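PDB 3I09: periplasmic branched-chain amino acid-binding protein from Burkholderia mallei, which probably captures a branched-chain amino acid or a similar small carboxylate in the periplasm and delivers it to an ABC transporter. Local coordinates for residues V97-G102 with V118-D123; M231-V236 with E346-Y351; F144-D149 with L201-G206. All coordinates share one frame; numbering follows the deposited sequence. Where two conformers were deposited one is given.

Interaction 1 (V97-G102 with V118-D123). With AAE (acetoacetic acid), chain C.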
loop_
_atom_site.group_PDB
_atom_site.type_symbol
_atom_site.label_atom_id
_atom_site.label_comp_id
_atom_site.label_asym_id
_atom_site.label_seq_id
_atom_site.Cartn_x
_atom_site.Cartn_y
_atom_site.Cartn_z
ATOM N N VAL A 97 -1.673 16.049 11.014
ATOM C CA VAL A 97 -0.953 15.401 9.932
ATOM C C VAL A 97 -1.146 13.875 9.917
ATOM O O VAL A 97 -0.939 13.180 10.928
ATOM C CB VAL A 97 0.577 15.734 9.982
ATOM C CG1 VAL A 97 1.352 15.003 8.828
ATOM C CG2 VAL A 97 0.785 17.279 9.947
ATOM N N TYR A 98 -1.564 13.373 8.763
ATOM C CA TYR A 98 -1.922 11.992 8.580
ATOM C C TYR A 98 -1.181 11.446 7.345
ATOM O O TYR A 98 -1.423 11.898 6.203
ATOM C CB TYR A 98 -3.434 11.877 8.402
ATOM C CG TYR A 98 -3.960 10.481 8.046
ATOM C CD1 TYR A 98 -3.564 9.339 8.746
ATOM C CD2 TYR A 98 -4.897 10.327 7.034
ATOM C CE1 TYR A 98 -4.083 8.089 8.431
ATOM C CE2 TYR A 98 -5.417 9.097 6.703
ATOM C CZ TYR A 98 -5.012 7.981 7.393
ATOM O OH TYR A 98 -5.530 6.774 7.025
ATOM N N ILE A 99 -0.312 10.463 7.574
ATOM C CA ILE A 99 0.379 9.831 6.482
ATOM C C ILE A 99 -0.052 8.382 6.419
ATOM O O ILE A 99 0.119 7.613 7.378
ATOM C CB ILE A 99 1.891 9.930 6.635
ATOM C CG1 ILE A 99 2.284 11.392 6.745
ATOM C CG2 ILE A 99 2.565 9.277 5.418
ATOM C CD1 ILE A 99 3.794 11.604 6.957
ATOM N N ASN A 100 -0.685 8.016 5.315
ATOM C CA ASN A 100 -1.108 6.638 5.111
ATOM C C ASN A 100 -0.160 5.858 4.204
ATOM O O ASN A 100 0.171 6.305 3.096
ATOM C CB ASN A 100 -2.509 6.543 4.559
ATOM C CG ASN A 100 -3.008 5.100 4.605
ATOM O OD1 ASN A 100 -2.569 4.279 3.814
ATOM N ND2 ASN A 100 -3.858 4.778 5.596
ATOM N N ILE A 101 0.313 4.713 4.716
ATOM C CA ILE A 101 1.191 3.832 3.950
ATOM C C ILE A 101 0.477 2.555 3.480
ATOM O O ILE A 101 0.503 2.200 2.287
ATOM C CB ILE A 101 2.430 3.398 4.789
ATOM C CG1 ILE A 101 3.451 4.546 4.913
ATOM C CG2 ILE A 101 3.122 2.198 4.148
ATOM C CD1 ILE A 101 2.975 5.716 5.589
ATOM N N GLY A 102 -0.144 1.836 4.414
ATOM C CA GLY A 102 -0.553 0.478 4.115
ATOM C C GLY A 102 -1.772 0.323 3.220
ATOM O O GLY A 102 -1.921 -0.723 2.577
ATOM N N VAL A 118 -1.314 12.580 3.467
ATOM C CA VAL A 118 -0.297 12.157 2.546
ATOM C C VAL A 118 -0.527 10.672 2.270
ATOM O O VAL A 118 -0.661 9.892 3.221
ATOM C CB VAL A 118 1.102 12.369 3.134
ATOM C CG1 VAL A 118 2.189 11.837 2.174
ATOM C CG2 VAL A 118 1.299 13.855 3.430
ATOM N N HIS A 119 -0.531 10.290 0.983
ATOM C CA HIS A 119 -0.652 8.886 0.597
ATOM C C HIS A 119 0.708 8.482 0.049
ATOM O O HIS A 119 1.121 8.898 -1.028
ATOM C CB HIS A 119 -1.805 8.675 -0.399
ATOM C CG HIS A 119 -2.345 7.260 -0.410
ATOM N ND1 HIS A 119 -3.289 6.839 -1.319
ATOM C CD2 HIS A 119 -2.136 6.209 0.419
ATOM C CE1 HIS A 119 -3.582 5.570 -1.097
ATOM N NE2 HIS A 119 -2.901 5.159 -0.044
ATOM N N TYR A 120 1.432 7.698 0.847
ATOM C CA TYR A 120 2.873 7.654 0.726
ATOM C C TYR A 120 3.461 6.596 -0.210
ATOM O O TYR A 120 4.464 6.881 -0.889
ATOM C CB TYR A 120 3.533 7.524 2.097
ATOM C CG TYR A 120 5.003 7.927 2.143
ATOM C CD1 TYR A 120 5.374 9.249 2.384
ATOM C CD2 TYR A 120 6.024 6.957 2.054
ATOM C CE1 TYR A 120 6.718 9.613 2.490
ATOM C CE2 TYR A 120 7.382 7.320 2.132
ATOM C CZ TYR A 120 7.716 8.651 2.378
ATOM O OH TYR A 120 9.030 9.055 2.455
ATOM N N ALA A 121 2.900 5.387 -0.203
ATOM C CA ALA A 121 3.576 4.219 -0.812
ATOM C C ALA A 121 3.066 3.757 -2.167
ATOM O O ALA A 121 3.861 3.464 -3.074
ATOM C CB ALA A 121 3.599 3.049 0.163
ATOM N N TYR A 122 1.760 3.648 -2.302
ATOM C CA TYR A 122 1.115 3.136 -3.518
ATOM C C TYR A 122 -0.360 3.521 -3.456
ATOM O O TYR A 122 -0.841 3.908 -2.415
ATOM C CB TYR A 122 1.226 1.620 -3.659
ATOM C CG TYR A 122 0.345 0.861 -2.728
ATOM C CD1 TYR A 122 0.597 0.850 -1.359
ATOM C CD2 TYR A 122 -0.838 0.277 -3.173
ATOM C CE1 TYR A 122 -0.271 0.184 -0.462
ATOM C CE2 TYR A 122 -1.685 -0.425 -2.293
ATOM C CZ TYR A 122 -1.418 -0.440 -0.951
ATOM O OH TYR A 122 -2.278 -1.106 -0.093
ATOM N N ASP A 123 -1.064 3.417 -4.570
ATOM C CA ASP A 123 -2.532 3.443 -4.522
ATOM C C ASP A 123 -3.109 2.588 -5.618
ATOM O O ASP A 123 -2.391 2.019 -6.453
ATOM C CB ASP A 123 -3.143 4.874 -4.507
ATOM C CG ASP A 123 -2.938 5.657 -5.793
ATOM O OD1 ASP A 123 -2.893 5.059 -6.879
ATOM O OD2 ASP A 123 -2.836 6.912 -5.675
HETATM O O1 AAE C . -6.105 -0.795 1.153
HETATM C C2 AAE C . -6.280 -1.962 1.545
HETATM O O3 AAE C . -7.284 -2.305 2.207
HETATM C C4 AAE C . -5.259 -3.015 1.148
HETATM C C5 AAE C . -4.191 -3.166 2.195
HETATM O O8 AAE C . -4.065 -2.334 3.126
HETATM C C9 AAE C . -3.206 -4.270 1.948
HETATM O O HOH W 1 0.214 4.042 0.255
#
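Ile99 pairs with Val118 and Asn100 with His119 in two parallel strands at the edge of the mixed sheet of one lobe of this type I periplasmic binding protein; the segments 98-102 and 118-122 run 13° apart. Strand 117-119 is the outermost here, and strand 97-100 carries strand 72-77 along its other side. The ladder is built from Val118 N to Tyr98 O (2.8 Å), Asn100 N to Val118 O (2.8 Å) and Tyr120 N to Asn100 O (2.9 Å). On one face of the sheet Ile99 and Val118 lie side by side, CG1 of the first against CB of the second. CG2 of Ile99, anti to the backbone N, reaches CB of Tyr120 at 3.9 Å, and Ile101 adds CD1 to the same carbon and CG2 to Ala121 CB. Helix 278-297 packs on Ile101 and Ala121, and its Ser285 and Thr289 hydrogen-bond to the Tyr120 hydroxyl.

Asn100 and His119 point together from the other face, amide and ring planes 75° apart. The ring presents CD2 edge-on to Asn100 O, while NE2 bonds to Ala103 O. Asn100 ND2 donates to Tyr98 OH, itself bonded to Ala84 O, so both ends of the amide are held, OD1 by the backbone N of Ala103, a pocket residue. Past the strands a water accepts from Tyr122 N and donates to Ile101 O, bridging the two loops. Tyr122 has CG between its backbone N and carbonyl carbon (chi1 74°), and its ring edge turns to Gly102. Both residues line the acetoacetic acid pocket: Tyr122 OH donates to Gly102 O at 2.7 Å from above the carbonyl plane, and that same Gly102 O lies 2.7 Å from ligand O8.

Interaction 2 (M231-V236 with E346-Y351). With EDO (1,2-ethanediol), chain G.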
loop_
_atom_site.group_PDB
_atom_site.type_symbol
_atom_site.label_atom_id
_atom_site.label_comp_id
_atom_site.label_asym_id
_atom_site.label_seq_id
_atom_site.Cartn_x
_atom_site.Cartn_y
_atom_site.Cartn_z
HETATM N N MSE A 231 0.065 -7.646 -4.610
HETATM C CA MSE A 231 0.807 -8.796 -4.062
HETATM C C MSE A 231 2.100 -8.232 -3.456
HETATM O O MSE A 231 2.801 -7.489 -4.115
HETATM C CB MSE A 231 1.114 -9.787 -5.205
HETATM C CG MSE A 231 2.097 -10.923 -4.910
HETATM SE SE MSE A 231 1.899 -12.382 -6.202
HETATM C CE MSE A 231 0.038 -12.763 -5.844
ATOM N N PHE A 232 2.369 -8.542 -2.202
ATOM C CA PHE A 232 3.565 -8.112 -1.528
ATOM C C PHE A 232 4.523 -9.304 -1.418
ATOM O O PHE A 232 4.142 -10.449 -1.647
ATOM C CB PHE A 232 3.209 -7.579 -0.121
ATOM C CG PHE A 232 2.384 -6.341 -0.154
ATOM C CD1 PHE A 232 2.977 -5.105 -0.347
ATOM C CD2 PHE A 232 0.995 -6.423 -0.074
ATOM C CE1 PHE A 232 2.191 -3.934 -0.393
ATOM C CE2 PHE A 232 0.218 -5.254 -0.118
ATOM C CZ PHE A 232 0.813 -4.035 -0.298
ATOM N N ILE A 233 5.747 -9.045 -0.997
ATOM C CA ILE A 233 6.758 -10.100 -0.950
ATOM C C ILE A 233 6.334 -11.244 -0.018
ATOM O O ILE A 233 6.611 -12.396 -0.308
ATOM C CB ILE A 233 8.164 -9.525 -0.584
ATOM C CG1 ILE A 233 9.252 -10.499 -1.010
ATOM C CG2 ILE A 233 8.290 -9.176 0.941
ATOM C CD1 ILE A 233 10.651 -10.019 -0.676
ATOM N N ASN A 234 5.590 -10.941 1.040
ATOM C CA ASN A 234 5.165 -11.966 2.005
ATOM C C ASN A 234 4.125 -12.915 1.406
ATOM O O ASN A 234 4.017 -14.094 1.798
ATOM C CB ASN A 234 4.575 -11.322 3.267
ATOM C CG ASN A 234 5.445 -10.225 3.809
ATOM O OD1 ASN A 234 5.464 -9.100 3.242
ATOM N ND2 ASN A 234 6.236 -10.544 4.845
ATOM N N ASP A 235 3.349 -12.384 0.462
ATOM C CA ASP A 235 2.347 -13.178 -0.229
ATOM C C ASP A 235 3.045 -14.201 -1.143
ATOM O O ASP A 235 2.685 -15.379 -1.196
ATOM C CB ASP A 235 1.408 -12.261 -1.028
ATOM C CG ASP A 235 0.718 -11.176 -0.174
ATOM O OD1 ASP A 235 0.271 -11.471 0.956
ATOM O OD2 ASP A 235 0.568 -10.011 -0.668
ATOM N N VAL A 236 4.084 -13.761 -1.855
ATOM C CA VAL A 236 4.895 -14.709 -2.630
ATOM C C VAL A 236 5.555 -15.767 -1.728
ATOM O O VAL A 236 5.593 -16.959 -2.056
ATOM C CB VAL A 236 5.951 -13.991 -3.501
ATOM C CG1 VAL A 236 6.761 -15.001 -4.326
ATOM C CG2 VAL A 236 5.270 -12.953 -4.466
ATOM N N GLU A 346 18.853 -16.739 -4.053
ATOM C CA GLU A 346 18.996 -16.782 -2.600
ATOM C C GLU A 346 17.618 -16.615 -2.012
ATOM O O GLU A 346 16.670 -16.269 -2.742
ATOM C CB GLU A 346 19.958 -15.714 -2.082
ATOM C CG GLU A 346 19.547 -14.292 -2.444
ATOM C CD GLU A 346 20.000 -13.830 -3.800
ATOM O OE1 GLU A 346 21.073 -14.261 -4.253
ATOM O OE2 GLU A 346 19.312 -12.954 -4.389
ATOM N N PRO A 347 17.486 -16.847 -0.692
ATOM C CA PRO A 347 16.160 -16.691 -0.101
ATOM C C PRO A 347 15.596 -15.305 -0.341
ATOM O O PRO A 347 16.311 -14.298 -0.279
ATOM C CB PRO A 347 16.421 -16.934 1.384
ATOM C CG PRO A 347 17.628 -17.843 1.380
ATOM C CD PRO A 347 18.465 -17.345 0.282
ATOM N N TRP A 348 14.297 -15.273 -0.619
ATOM C CA TRP A 348 13.554 -14.049 -0.920
ATOM C C TRP A 348 13.850 -13.395 -2.250
ATOM O O TRP A 348 13.324 -12.313 -2.523
ATOM C CB TRP A 348 13.602 -13.015 0.226
ATOM C CG TRP A 348 13.160 -13.520 1.572
ATOM C CD1 TRP A 348 13.946 -14.154 2.495
ATOM C CD2 TRP A 348 11.897 -13.315 2.204
ATOM N NE1 TRP A 348 13.226 -14.415 3.645
ATOM C CE2 TRP A 348 11.961 -13.923 3.487
ATOM C CE3 TRP A 348 10.694 -12.744 1.791
ATOM C CZ2 TRP A 348 10.890 -13.917 4.374
ATOM C CZ3 TRP A 348 9.620 -12.741 2.671
ATOM C CH2 TRP A 348 9.726 -13.341 3.952
ATOM N N ASP A 349 14.649 -14.042 -3.101
ATOM C CA ASP A 349 14.928 -13.514 -4.440
ATOM C C ASP A 349 13.765 -13.888 -5.363
ATOM O O ASP A 349 13.781 -14.941 -5.959
ATOM C CB ASP A 349 16.284 -14.054 -4.940
ATOM C CG ASP A 349 16.596 -13.688 -6.381
ATOM O OD1 ASP A 349 16.003 -12.736 -6.891
ATOM O OD2 ASP A 349 17.491 -14.329 -6.991
ATOM N N TYR A 350 12.754 -13.022 -5.463
ATOM C CA TYR A 350 11.518 -13.389 -6.128
ATOM C C TYR A 350 11.198 -12.635 -7.416
ATOM O O TYR A 350 10.350 -13.126 -8.185
ATOM C CB TYR A 350 10.319 -13.204 -5.169
ATOM C CG TYR A 350 10.343 -13.999 -3.880
ATOM C CD1 TYR A 350 11.057 -15.190 -3.757
ATOM C CD2 TYR A 350 9.540 -13.630 -2.797
ATOM C CE1 TYR A 350 11.013 -15.941 -2.589
ATOM C CE2 TYR A 350 9.521 -14.376 -1.613
ATOM C CZ TYR A 350 10.263 -15.494 -1.512
ATOM O OH TYR A 350 10.255 -16.227 -0.356
ATOM N N TYR A 351 11.815 -11.474 -7.656
ATOM C CA TYR A 351 11.374 -10.539 -8.687
ATOM C C TYR A 351 12.337 -10.338 -9.839
ATOM O O TYR A 351 13.538 -10.260 -9.615
ATOM C CB TYR A 351 11.249 -9.161 -8.070
ATOM C CG TYR A 351 10.353 -9.033 -6.879
ATOM C CD1 TYR A 351 8.974 -9.011 -7.028
ATOM C CD2 TYR A 351 10.882 -8.849 -5.612
ATOM C CE1 TYR A 351 8.150 -8.828 -5.948
ATOM C CE2 TYR A 351 10.058 -8.683 -4.513
ATOM C CZ TYR A 351 8.696 -8.687 -4.687
ATOM O OH TYR A 351 7.867 -8.525 -3.606
HETATM C C1 EDO G . 0.931 -13.085 3.397
HETATM O O1 EDO G . 0.479 -11.735 3.378
HETATM C C2 EDO G . 0.171 -13.823 4.483
HETATM O O2 EDO G . -0.768 -14.782 3.958
HETATM O O HOH W 2 5.573 -7.198 -4.352
#
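Ile233 and Val236, one turn apart at the start of helix 233-239, pack against Trp348, Tyr350 and Tyr351 in the segment leading into strand 351-357; the closest CA atoms, those of Val236 and Tyr350, are 7.6 Å apart. A type II beta turn from Glu346 to Asp349 precedes the two tyrosines. Ile233 enters among three aromatic side chains and crosses each at about a right angle. Its CG1, anti to the backbone N (chi1 -160°), lies 3.6 Å from Tyr350 CD2 and in the plane of the indole at its edge. CD1 lies 3.7 Å from Trp348 CE3, and CG1 is also 4.0 Å from Tyr351 CE2 beside that ring. Val236 slides past Tyr350 in the opposite direction and sets CG1 over the face of the phenol ring, 3.9 Å from its centroid and 28° off the normal, a CH-pi contact. Trp348 CA lies over a face of the same ring, toward its rim. Beyond the segments, His237 stacks on the Trp348 ring, and Leu241 touches both Val236 and Tyr350.

Phe232 is the N-cap residue of the helix, and its N donates to Asp235 OD2 at 2.8 Å, tying the helix start to its first turn. The contact is chiefly aliphatic-on-aromatic packing; its polar linkage runs through a single water, which in the modelled conformer of Tyr351 accepts from the hydroxyl and donates to Met231 O, 2.8 Å from each oxygen, and so joins the phenol to the backbone just before the helix.

Interaction 3 (F144-D149 with L201-G206)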
loop_
_atom_site.group_PDB
_atom_site.type_symbol
_atom_site.label_atom_id
_atom_site.label_comp_id
_atom_site.label_asym_id
_atom_site.label_seq_id
_atom_site.Cartn_x
_atom_site.Cartn_y
_atom_site.Cartn_z
ATOM N N PHE A 144 -12.688 -10.912 -15.616
ATOM C CA PHE A 144 -13.702 -11.122 -14.581
ATOM C C PHE A 144 -13.018 -10.819 -13.248
ATOM O O PHE A 144 -11.893 -11.283 -12.990
ATOM C CB PHE A 144 -14.251 -12.548 -14.604
ATOM C CG PHE A 144 -15.507 -12.739 -13.766
ATOM C CD1 PHE A 144 -15.418 -13.061 -12.424
ATOM C CD2 PHE A 144 -16.776 -12.585 -14.338
ATOM C CE1 PHE A 144 -16.573 -13.240 -11.666
ATOM C CE2 PHE A 144 -17.930 -12.773 -13.584
ATOM C CZ PHE A 144 -17.821 -13.090 -12.250
ATOM N N PHE A 145 -13.667 -10.020 -12.406
ATOM C CA PHE A 145 -13.055 -9.630 -11.112
ATOM C C PHE A 145 -13.557 -10.466 -9.945
ATOM O O PHE A 145 -14.781 -10.776 -9.834
ATOM C CB PHE A 145 -13.247 -8.146 -10.822
ATOM C CG PHE A 145 -12.480 -7.248 -11.735
ATOM C CD1 PHE A 145 -11.171 -6.939 -11.456
ATOM C CD2 PHE A 145 -13.051 -6.745 -12.898
ATOM C CE1 PHE A 145 -10.423 -6.146 -12.311
ATOM C CE2 PHE A 145 -12.314 -5.917 -13.755
ATOM C CZ PHE A 145 -11.003 -5.632 -13.461
ATOM N N LEU A 146 -12.608 -10.826 -9.072
ATOM C CA LEU A 146 -12.914 -11.332 -7.734
ATOM C C LEU A 146 -12.553 -10.185 -6.797
ATOM O O LEU A 146 -11.379 -9.819 -6.675
ATOM C CB LEU A 146 -12.077 -12.567 -7.418
ATOM C CG LEU A 146 -12.209 -13.219 -6.047
ATOM C CD1 LEU A 146 -13.647 -13.707 -5.783
ATOM C CD2 LEU A 146 -11.234 -14.397 -5.904
ATOM N N THR A 147 -13.544 -9.620 -6.118
ATOM C CA THR A 147 -13.362 -8.334 -5.468
ATOM C C THR A 147 -13.704 -8.398 -3.985
ATOM O O THR A 147 -14.843 -8.762 -3.614
ATOM C CB THR A 147 -14.270 -7.296 -6.136
ATOM O OG1 THR A 147 -13.939 -7.218 -7.538
ATOM C CG2 THR A 147 -14.167 -5.906 -5.465
ATOM N N ALA A 148 -12.763 -7.986 -3.144
ATOM C CA ALA A 148 -13.017 -7.888 -1.709
ATOM C C ALA A 148 -14.100 -6.827 -1.466
ATOM O O ALA A 148 -14.013 -5.699 -1.958
ATOM C CB ALA A 148 -11.749 -7.528 -0.927
ATOM N N ASP A 149 -15.083 -7.196 -0.659
ATOM C CA ASP A 149 -16.285 -6.385 -0.443
ATOM C C ASP A 149 -16.101 -5.294 0.586
ATOM O O ASP A 149 -16.686 -5.353 1.670
ATOM C CB ASP A 149 -17.464 -7.306 -0.045
ATOM C CG ASP A 149 -18.826 -6.582 -0.060
ATOM O OD1 ASP A 149 -18.941 -5.478 -0.660
ATOM O OD2 ASP A 149 -19.796 -7.139 0.542
ATOM N N LEU A 201 -7.713 -10.242 -9.439
ATOM C CA LEU A 201 -7.817 -10.370 -7.993
ATOM C C LEU A 201 -7.786 -9.007 -7.332
ATOM O O LEU A 201 -6.704 -8.452 -7.069
ATOM C CB LEU A 201 -6.653 -11.205 -7.484
ATOM C CG LEU A 201 -6.630 -12.617 -8.056
ATOM C CD1 LEU A 201 -5.352 -13.351 -7.617
ATOM C CD2 LEU A 201 -7.886 -13.394 -7.658
ATOM N N ALA A 202 -8.969 -8.416 -7.146
ATOM C CA ALA A 202 -9.096 -7.095 -6.524
ATOM C C ALA A 202 -9.227 -7.303 -5.022
ATOM O O ALA A 202 -10.269 -7.030 -4.400
ATOM C CB ALA A 202 -10.332 -6.327 -7.114
ATOM N N ASN A 203 -8.143 -7.790 -4.430
ATOM C CA ASN A 203 -8.113 -8.126 -3.009
ATOM C C ASN A 203 -6.639 -8.144 -2.618
ATOM O O ASN A 203 -5.816 -7.797 -3.452
ATOM C CB ASN A 203 -8.842 -9.444 -2.719
ATOM C CG ASN A 203 -8.274 -10.664 -3.472
ATOM O OD1 ASN A 203 -7.121 -10.704 -3.885
ATOM N ND2 ASN A 203 -9.078 -11.727 -3.522
ATOM N N ALA A 204 -6.317 -8.491 -1.385
ATOM C CA ALA A 204 -4.932 -8.317 -0.894
ATOM C C ALA A 204 -4.610 -9.307 0.208
ATOM O O ALA A 204 -5.500 -9.940 0.801
ATOM C CB ALA A 204 -4.745 -6.911 -0.372
ATOM N N GLY A 205 -3.327 -9.420 0.512
ATOM C CA GLY A 205 -2.888 -10.171 1.660
ATOM C C GLY A 205 -3.372 -11.607 1.704
ATOM O O GLY A 205 -3.317 -12.333 0.708
ATOM N N GLY A 206 -3.873 -12.026 2.872
ATOM C CA GLY A 206 -4.351 -13.401 3.036
ATOM C C GLY A 206 -5.442 -13.791 2.046
ATOM O O GLY A 206 -5.536 -14.972 1.673
#
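Leu146 meets Leu201 across neighbouring strands of the parallel four-stranded sheet in the other lobe. CB of Leu146 leaves the sheet on the face it shares with Leu201, and chi1 178° sets CG anti to the backbone N. Beyond CG, CD2 lies 3.9 Å from Leu201 CD2 and 4.2 Å from Asn203 ND2, whose hydrogen bond goes to His177. Phe184, Val175 and His177 also pack on this side chain. The backbone beneath is laced by Ala202 N to Leu146 O (2.8 Å) and Ala148 N to Ala202 O (3.0 Å). Strand 198-202 ends in an inverse gamma turn about Ala202, with a weak Asn203 N to Leu201 O bond (3.1 Å), just before Ala204, which lines the acetoacetic acid pocket. On the opposite face Ala202 CB packs against Thr147 OG1, which is hydrogen-bonded to Glu157. Ala148 CB rests 3.9 Å from Asn203 CB where the chains leave the sheet.

Asn203 OD1 bonds to Thr208 OG1 in helix 205-217, joining the strand end to the helix that follows. Helix 185-193 covers the leucine face, with Phe187 on Leu146; helix 151-166 covers the other, with Glu157 and Thr160 on Phe145, and strand 170-177 flanks strand 142-148.

Interactions 1 and 3 are parallel strand pairs from the two lobes, their centres about 21 Å apart, and both lead into the acetoacetic acid pocket at the ends of their strands. Interaction 1 contributes Gly102 and Tyr122, and interaction 3 contributes Ala204; the nearest atoms of the two contacts stay about 6 Å apart. Interaction 2 touches each of them: Phe232 CZ is 4.3 Å from Tyr122 OH, and Asp235 OD1 is 3.5 Å from Gly205 CA. The Phe232 side chain also comes within about 4 Å of the ligand, whereas the aromatic packing of 346-351 lies farther out behind helix 233-239.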